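Local structure of lectin (Polyandrocarpa misakiensis, 1BYF) at residues L6-G18 with F45-D58. The protein binds galactose through calcium as a homodimeric C-type lectin and takes part in the tunicate's defence against microorganisms. Residues are numbered along the deposited sequence; the frame is centred on the assembly and turned at random.
Sequences LFSDETMNYADAG and FTEVKGHDYWVGAD. With ZN (zinc ion), chain E.
Trp54 gives its indole N-H to the backbone carbonyl of Met12, with NE1 2.6 Å from O; the acceptor lies in the ring plane, though the bond bends to 151° at the hydrogen. The same indole packs one face against the start of helix 14-22: Tyr14 CB forms a CH-pi contact above its six-membered ring, and the phenol turns an edge to that face in a T-shaped pair, planes 74° apart. With CG anti to the backbone N (chi1 -178°), the Tyr14 ring reaches past Val55 to Asp58, where OH donates to the anti lone pair of OD2 at 2.6 Å. Asn13 N-caps the helix, its OD1 accepting from Asp16 N at 2.8 Å. At the other end, the buried carboxylate of Asp9 receives Lys49 in a salt bridge, OD1 to NZ 2.9 Å, while a water donates to OD1 and bonds to Tyr53 OH. Arg116 also pairs with OD1, and Tyr3 N of the second subunit donates to OD2, so two cations probably stabilise the negative charge. Beside this polar cluster, the Phe7 and Phe45 rings stack face to face, centroids 3.8 Å apart. The contact thus ties both helices of the C-type lectin fold to its central sheet: strand 53-55 runs between strands 96-100 and 115-122, and strand 3-8, paired with 115-122, continues the sheet antiparallel into the second subunit.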
ATOM      1  N   LEU A   6      -0.246   4.306   2.645  1.00 15.44           N
ATOM      2  CA  LEU A   6       0.035   4.913   1.348  1.00 15.64           C
ATOM      3  C   LEU A   6       1.493   4.644   0.973  1.00 15.59           C
ATOM      4  O   LEU A   6       2.372   4.894   1.786  1.00 15.33           O
ATOM      5  CB  LEU A   6      -0.241   6.414   1.428  1.00 16.49           C
ATOM      6  CG  LEU A   6       0.261   7.288   0.275  1.00 17.49           C
ATOM      7  CD1 LEU A   6      -0.354   6.892  -1.054  1.00 17.54           C
ATOM      8  CD2 LEU A   6      -0.059   8.757   0.543  1.00 18.60           C
ATOM      9  N   PHE A   7       1.738   4.104  -0.201  1.00 15.68           N
ATOM     10  CA  PHE A   7       3.084   3.846  -0.696  1.00 15.95           C
ATOM     11  C   PHE A   7       3.316   4.809  -1.865  1.00 16.54           C
ATOM     12  O   PHE A   7       2.423   4.896  -2.718  1.00 17.17           O
ATOM     13  CB  PHE A   7       3.260   2.428  -1.218  1.00 15.38           C
ATOM     14  CG  PHE A   7       3.113   1.312  -0.230  1.00 14.83           C
ATOM     15  CD1 PHE A   7       1.873   0.751   0.027  1.00 14.80           C
ATOM     16  CD2 PHE A   7       4.224   0.802   0.423  1.00 14.70           C
ATOM     17  CE1 PHE A   7       1.746  -0.288   0.930  1.00 14.53           C
ATOM     18  CE2 PHE A   7       4.104  -0.239   1.324  1.00 14.35           C
ATOM     19  CZ  PHE A   7       2.866  -0.784   1.582  1.00 14.60           C
ATOM     20  N   SER A   8       4.452   5.471  -1.920  1.00 16.95           N
ATOM     21  CA  SER A   8       4.710   6.381  -3.033  1.00 17.52           C
ATOM     22  C   SER A   8       6.066   6.124  -3.681  1.00 17.75           C
ATOM     23  O   SER A   8       7.079   5.963  -3.001  1.00 17.81           O
ATOM     24  CB  SER A   8       4.585   7.845  -2.609  1.00 17.87           C
ATOM     25  OG  SER A   8       4.990   8.676  -3.694  1.00 18.43           O
ATOM     26  N   ASP A   9       6.063   6.075  -5.007  1.00 17.30           N
ATOM     27  CA  ASP A   9       7.276   5.872  -5.783  1.00 18.02           C
ATOM     28  C   ASP A   9       8.123   7.142  -5.841  1.00 18.40           C
ATOM     29  O   ASP A   9       9.252   7.110  -6.318  1.00 17.59           O
ATOM     30  CB  ASP A   9       6.954   5.425  -7.216  1.00 17.63           C
ATOM     31  CG  ASP A   9       6.619   3.938  -7.231  1.00 17.91           C
ATOM     32  OD1 ASP A   9       7.349   3.186  -6.549  1.00 16.58           O
ATOM     33  OD2 ASP A   9       5.656   3.562  -7.919  1.00 17.76           O
ATOM     34  N   GLU A  10       7.562   8.235  -5.358  1.00 19.03           N
ATOM     35  CA  GLU A  10       8.240   9.518  -5.284  1.00 21.43           C
ATOM     36  C   GLU A  10       9.338   9.474  -4.225  1.00 20.88           C
ATOM     37  O   GLU A  10       8.998   9.051  -3.122  1.00 20.78           O
ATOM     38  CB  GLU A  10       7.230  10.537  -4.731  1.00 24.37           C
ATOM     39  CG  GLU A  10       6.580  11.446  -5.740  1.00 28.39           C
ATOM     40  CD  GLU A  10       7.028  12.884  -5.528  1.00 30.55           C
ATOM     41  OE1 GLU A  10       6.416  13.567  -4.678  1.00 31.58           O
ATOM     42  OE2 GLU A  10       7.986  13.301  -6.213  1.00 31.63           O
ATOM     43  N   THR A  11      10.542   9.919  -4.512  1.00 21.07           N
ATOM     44  CA  THR A  11      11.603   9.884  -3.513  1.00 21.52           C
ATOM     45  C   THR A  11      11.882  11.250  -2.899  1.00 21.40           C
ATOM     46  O   THR A  11      11.695  12.291  -3.525  1.00 21.55           O
ATOM     47  CB  THR A  11      12.894   9.333  -4.149  1.00 21.62           C
ATOM     48  OG1 THR A  11      13.226  10.200  -5.238  1.00 22.33           O
ATOM     49  CG2 THR A  11      12.668   7.924  -4.665  1.00 21.33           C
ATOM     50  N   MET A  12      12.356  11.233  -1.664  1.00 21.08           N
ATOM     51  CA  MET A  12      12.655  12.410  -0.883  1.00 21.20           C
ATOM     52  C   MET A  12      13.614  12.054   0.269  1.00 20.35           C
ATOM     53  O   MET A  12      13.763  10.878   0.578  1.00 19.60           O
ATOM     54  CB  MET A  12      11.419  12.888  -0.128  1.00 22.01           C
ATOM     55  CG  MET A  12      10.406  13.802  -0.744  1.00 23.52           C
ATOM     56  SD  MET A  12       8.765  13.300  -0.100  1.00 22.76           S
ATOM     57  CE  MET A  12       8.291  12.223  -1.453  1.00 22.55           C
ATOM     58  N   ASN A  13      14.083  13.122   0.912  1.00 19.24           N
ATOM     59  CA  ASN A  13      14.895  12.917   2.113  1.00 19.66           C
ATOM     60  C   ASN A  13      13.908  12.652   3.256  1.00 19.30           C
ATOM     61  O   ASN A  13      12.689  12.754   3.079  1.00 19.42           O
ATOM     62  CB  ASN A  13      15.839  14.067   2.412  1.00 20.59           C
ATOM     63  CG  ASN A  13      15.184  15.414   2.590  1.00 22.15           C
ATOM     64  OD1 ASN A  13      14.044  15.510   3.056  1.00 22.90           O
ATOM     65  ND2 ASN A  13      15.896  16.479   2.221  1.00 22.02           N
ATOM     66  N   TYR A  14      14.421  12.310   4.420  1.00 19.14           N
ATOM     67  CA  TYR A  14      13.606  11.982   5.577  1.00 18.99           C
ATOM     68  C   TYR A  14      12.706  13.110   6.053  1.00 19.59           C
ATOM     69  O   TYR A  14      11.519  12.863   6.313  1.00 18.45           O
ATOM     70  CB  TYR A  14      14.533  11.508   6.698  1.00 20.03           C
ATOM     71  CG  TYR A  14      13.818  11.084   7.957  1.00 20.05           C
ATOM     72  CD1 TYR A  14      13.245   9.826   8.039  1.00 20.11           C
ATOM     73  CD2 TYR A  14      13.704  11.937   9.051  1.00 20.46           C
ATOM     74  CE1 TYR A  14      12.587   9.411   9.179  1.00 19.89           C
ATOM     75  CE2 TYR A  14      13.049  11.529  10.201  1.00 20.33           C
ATOM     76  CZ  TYR A  14      12.496  10.268  10.258  1.00 20.00           C
ATOM     77  OH  TYR A  14      11.832   9.837  11.383  1.00 19.47           O
ATOM     78  N   ALA A  15      13.238  14.326   6.169  1.00 19.98           N
ATOM     79  CA  ALA A  15      12.400  15.438   6.623  1.00 20.79           C
ATOM     80  C   ALA A  15      11.223  15.615   5.661  1.00 21.30           C
ATOM     81  O   ALA A  15      10.075  15.713   6.088  1.00 21.74           O
ATOM     82  CB  ALA A  15      13.181  16.736   6.736  1.00 21.29           C
ATOM     83  N   ASP A  16      11.521  15.643   4.367  1.00 21.35           N
ATOM     84  CA  ASP A  16      10.498  15.835   3.349  1.00 21.64           C
ATOM     85  C   ASP A  16       9.469  14.708   3.349  1.00 21.48           C
ATOM     86  O   ASP A  16       8.299  14.962   3.070  1.00 21.27           O
ATOM     87  CB  ASP A  16      11.132  16.012   1.970  1.00 21.95           C
ATOM     88  CG  ASP A  16      11.852  17.346   1.836  1.00 23.03           C
ATOM     89  OD1 ASP A  16      11.618  18.250   2.668  1.00 23.26           O
ATOM     90  OD2 ASP A  16      12.666  17.511   0.908  1.00 22.77           O
ATOM     91  N   ALA A  17       9.895  13.492   3.675  1.00 20.97           N
ATOM     92  CA  ALA A  17       8.957  12.372   3.735  1.00 20.74           C
ATOM     93  C   ALA A  17       7.946  12.632   4.857  1.00 21.23           C
ATOM     94  O   ALA A  17       6.753  12.372   4.697  1.00 20.85           O
ATOM     95  CB  ALA A  17       9.667  11.055   3.953  1.00 19.73           C
ATOM     96  N   GLY A  18       8.423  13.143   5.989  1.00 21.27           N
ATOM     97  CA  GLY A  18       7.531  13.436   7.112  1.00 22.55           C
ATOM     98  C   GLY A  18       6.467  14.453   6.709  1.00 23.20           C
ATOM     99  O   GLY A  18       5.269  14.279   6.935  1.00 23.56           O
ATOM    100  N   PHE A  45       4.855  -5.888   0.087  1.00 13.09           N
ATOM    101  CA  PHE A  45       4.791  -4.922  -1.004  1.00 12.72           C
ATOM    102  C   PHE A  45       6.197  -4.436  -1.362  1.00 12.95           C
ATOM    103  O   PHE A  45       6.593  -4.407  -2.528  1.00 11.78           O
ATOM    104  CB  PHE A  45       3.914  -3.733  -0.622  1.00 12.11           C
ATOM    105  CG  PHE A  45       3.643  -2.678  -1.652  1.00 11.59           C
ATOM    106  CD1 PHE A  45       4.584  -1.700  -1.949  1.00 11.63           C
ATOM    107  CD2 PHE A  45       2.437  -2.638  -2.322  1.00 11.38           C
ATOM    108  CE1 PHE A  45       4.322  -0.719  -2.890  1.00 11.80           C
ATOM    109  CE2 PHE A  45       2.160  -1.659  -3.263  1.00 11.52           C
ATOM    110  CZ  PHE A  45       3.107  -0.694  -3.548  1.00 11.65           C
ATOM    111  N   THR A  46       6.947  -3.998  -0.347  1.00 12.24           N
ATOM    112  CA  THR A  46       8.289  -3.480  -0.596  1.00 11.91           C
ATOM    113  C   THR A  46       9.222  -4.561  -1.123  1.00 13.04           C
ATOM    114  O   THR A  46      10.140  -4.248  -1.886  1.00 12.71           O
ATOM    115  CB  THR A  46       8.895  -2.785   0.634  1.00 11.09           C
ATOM    116  OG1 THR A  46       9.080  -3.761   1.662  1.00 10.66           O
ATOM    117  CG2 THR A  46       7.957  -1.687   1.121  1.00 10.22           C
ATOM    118  N   GLU A  47       8.996  -5.819  -0.762  1.00 14.11           N
ATOM    119  CA  GLU A  47       9.818  -6.904  -1.276  1.00 15.24           C
ATOM    120  C   GLU A  47       9.715  -6.954  -2.802  1.00 15.57           C
ATOM    121  O   GLU A  47      10.705  -7.183  -3.499  1.00 14.98           O
ATOM    122  CB  GLU A  47       9.401  -8.263  -0.719  1.00 16.80           C
ATOM    123  CG  GLU A  47      10.314  -9.420  -1.082  1.00 19.38           C
ATOM    124  CD  GLU A  47      10.088 -10.009  -2.455  1.00 21.62           C
ATOM    125  OE1 GLU A  47       8.969  -9.923  -3.013  1.00 22.40           O
ATOM    126  OE2 GLU A  47      11.041 -10.572  -3.036  1.00 22.86           O
ATOM    127  N   VAL A  48       8.487  -6.822  -3.311  1.00 15.03           N
ATOM    128  CA  VAL A  48       8.283  -6.882  -4.753  1.00 15.35           C
ATOM    129  C   VAL A  48       8.987  -5.695  -5.409  1.00 16.13           C
ATOM    130  O   VAL A  48       9.679  -5.829  -6.416  1.00 15.29           O
ATOM    131  CB  VAL A  48       6.794  -6.846  -5.148  1.00 15.42           C
ATOM    132  CG1 VAL A  48       6.618  -6.729  -6.656  1.00 15.03           C
ATOM    133  CG2 VAL A  48       6.081  -8.098  -4.649  1.00 14.92           C
ATOM    134  N   LYS A  49       8.775  -4.522  -4.823  1.00 16.13           N
ATOM    135  CA  LYS A  49       9.361  -3.302  -5.361  1.00 17.74           C
ATOM    136  C   LYS A  49      10.882  -3.344  -5.339  1.00 18.22           C
ATOM    137  O   LYS A  49      11.504  -2.797  -6.255  1.00 17.90           O
ATOM    138  CB  LYS A  49       8.816  -2.079  -4.617  1.00 18.25           C
ATOM    139  CG  LYS A  49       7.457  -1.640  -5.177  1.00 19.50           C
ATOM    140  CD  LYS A  49       7.711  -0.534  -6.202  1.00 20.73           C
ATOM    141  CE  LYS A  49       6.502  -0.312  -7.092  1.00 20.85           C
ATOM    142  NZ  LYS A  49       6.764   0.782  -8.070  1.00 19.98           N
ATOM    143  N   GLY A  50      11.455  -3.972  -4.317  1.00 17.84           N
ATOM    144  CA  GLY A  50      12.894  -4.093  -4.200  1.00 17.73           C
ATOM    145  C   GLY A  50      13.604  -2.756  -4.093  1.00 17.80           C
ATOM    146  O   GLY A  50      14.746  -2.643  -4.546  1.00 17.97           O
ATOM    147  N   HIS A  51      12.965  -1.752  -3.506  1.00 17.23           N
ATOM    148  CA  HIS A  51      13.581  -0.440  -3.362  1.00 16.52           C
ATOM    149  C   HIS A  51      13.620  -0.004  -1.897  1.00 15.48           C
ATOM    150  O   HIS A  51      12.965  -0.617  -1.059  1.00 14.59           O
ATOM    151  CB  HIS A  51      12.853   0.631  -4.170  1.00 17.24           C
ATOM    152  CG  HIS A  51      13.274   0.708  -5.603  1.00 17.82           C
ATOM    153  ND1 HIS A  51      14.537   1.132  -5.964  1.00 18.10           N
ATOM    154  CD2 HIS A  51      12.614   0.419  -6.755  1.00 17.82           C
ATOM    155  CE1 HIS A  51      14.639   1.097  -7.286  1.00 18.58           C
ATOM    156  NE2 HIS A  51      13.489   0.674  -7.779  1.00 18.19           N
ATOM    157  N   ASP A  52      14.370   1.055  -1.628  1.00 13.86           N
ATOM    158  CA  ASP A  52      14.478   1.609  -0.287  1.00 13.41           C
ATOM    159  C   ASP A  52      13.276   2.503   0.016  1.00 13.52           C
ATOM    160  O   ASP A  52      12.848   3.278  -0.850  1.00 13.81           O
ATOM    161  CB  ASP A  52      15.731   2.476  -0.151  1.00 12.64           C
ATOM    162  CG  ASP A  52      17.035   1.741  -0.349  1.00 13.05           C
ATOM    163  OD1 ASP A  52      17.082   0.513  -0.145  1.00 13.33           O
ATOM    164  OD2 ASP A  52      18.031   2.405  -0.717  1.00 13.08           O
ATOM    165  N   TYR A  53      12.793   2.445   1.248  1.00 13.16           N
ATOM    166  CA  TYR A  53      11.686   3.261   1.696  1.00 13.07           C
ATOM    167  C   TYR A  53      11.958   3.880   3.069  1.00 13.13           C
ATOM    168  O   TYR A  53      12.475   3.180   3.939  1.00 12.55           O
ATOM    169  CB  TYR A  53      10.425   2.403   1.916  1.00 13.66           C
ATOM    170  CG  TYR A  53       9.782   1.971   0.620  1.00 13.42           C
ATOM    171  CD1 TYR A  53      10.291   0.913  -0.113  1.00 13.41           C
ATOM    172  CD2 TYR A  53       8.665   2.641   0.143  1.00 14.04           C
ATOM    173  CE1 TYR A  53       9.699   0.524  -1.301  1.00 13.85           C
ATOM    174  CE2 TYR A  53       8.062   2.259  -1.044  1.00 14.20           C
ATOM    175  CZ  TYR A  53       8.590   1.204  -1.757  1.00 14.47           C
ATOM    176  OH  TYR A  53       7.994   0.820  -2.939  1.00 14.65           O
ATOM    177  N   TRP A  54      11.534   5.120   3.267  1.00 13.13           N
ATOM    178  CA  TRP A  54      11.684   5.716   4.591  1.00 13.48           C
ATOM    179  C   TRP A  54      10.604   5.133   5.506  1.00 14.07           C
ATOM    180  O   TRP A  54       9.523   4.774   5.033  1.00 14.45           O
ATOM    181  CB  TRP A  54      11.480   7.221   4.561  1.00 13.81           C
ATOM    182  CG  TRP A  54      12.616   8.021   4.009  1.00 14.61           C
ATOM    183  CD1 TRP A  54      12.601   8.850   2.929  1.00 14.28           C
ATOM    184  CD2 TRP A  54      13.950   8.064   4.546  1.00 14.81           C
ATOM    185  NE1 TRP A  54      13.851   9.402   2.758  1.00 14.72           N
ATOM    186  CE2 TRP A  54      14.691   8.938   3.732  1.00 15.10           C
ATOM    187  CE3 TRP A  54      14.580   7.442   5.626  1.00 14.98           C
ATOM    188  CZ2 TRP A  54      16.041   9.213   3.968  1.00 15.67           C
ATOM    189  CZ3 TRP A  54      15.923   7.714   5.860  1.00 15.58           C
ATOM    190  CH2 TRP A  54      16.637   8.595   5.035  1.00 15.50           C
ATOM    191  N   VAL A  55      10.899   5.043   6.788  1.00 14.10           N
ATOM    192  CA  VAL A  55       9.936   4.651   7.809  1.00 14.24           C
ATOM    193  C   VAL A  55      10.049   5.736   8.898  1.00 14.80           C
ATOM    194  O   VAL A  55      11.020   6.504   8.907  1.00 14.06           O
ATOM    195  CB  VAL A  55      10.050   3.256   8.415  1.00 15.26           C
ATOM    196  CG1 VAL A  55       9.907   2.177   7.341  1.00 15.09           C
ATOM    197  CG2 VAL A  55      11.345   3.049   9.197  1.00 15.17           C
ATOM    198  N   GLY A  56       9.057   5.832   9.768  1.00 14.94           N
ATOM    199  CA  GLY A  56       9.021   6.864  10.776  1.00 15.07           C
ATOM    200  C   GLY A  56       9.814   6.605  12.039  1.00 15.56           C
ATOM    201  O   GLY A  56       9.215   6.575  13.119  1.00 15.87           O
ATOM    202  N   ALA A  57      11.127   6.441  11.932  1.00 15.35           N
ATOM    203  CA  ALA A  57      11.956   6.233  13.120  1.00 15.06           C
ATOM    204  C   ALA A  57      13.287   6.948  12.927  1.00 15.37           C
ATOM    205  O   ALA A  57      13.781   7.067  11.802  1.00 14.00           O
ATOM    206  CB  ALA A  57      12.130   4.761  13.427  1.00 15.08           C
ATOM    207  N   ASP A  58      13.840   7.453  14.032  1.00 16.11           N
ATOM    208  CA  ASP A  58      15.115   8.172  13.970  1.00 16.58           C
ATOM    209  C   ASP A  58      15.715   8.325  15.363  1.00 17.41           C
ATOM    210  O   ASP A  58      15.070   7.951  16.348  1.00 17.08           O
ATOM    211  CB  ASP A  58      14.886   9.534  13.314  1.00 18.07           C
ATOM    212  CG  ASP A  58      13.939  10.415  14.107  1.00 19.82           C
ATOM    213  OD1 ASP A  58      14.320  10.845  15.220  1.00 21.18           O
ATOM    214  OD2 ASP A  58      12.811  10.690  13.651  1.00 20.04           O
TER
HETATM  215 ZN    ZN E 302      19.809   1.732  -0.718  1.00 30.85          ZN
HETATM  216  O   HOH W   1       6.082   2.368  -4.109  1.00 14.91           O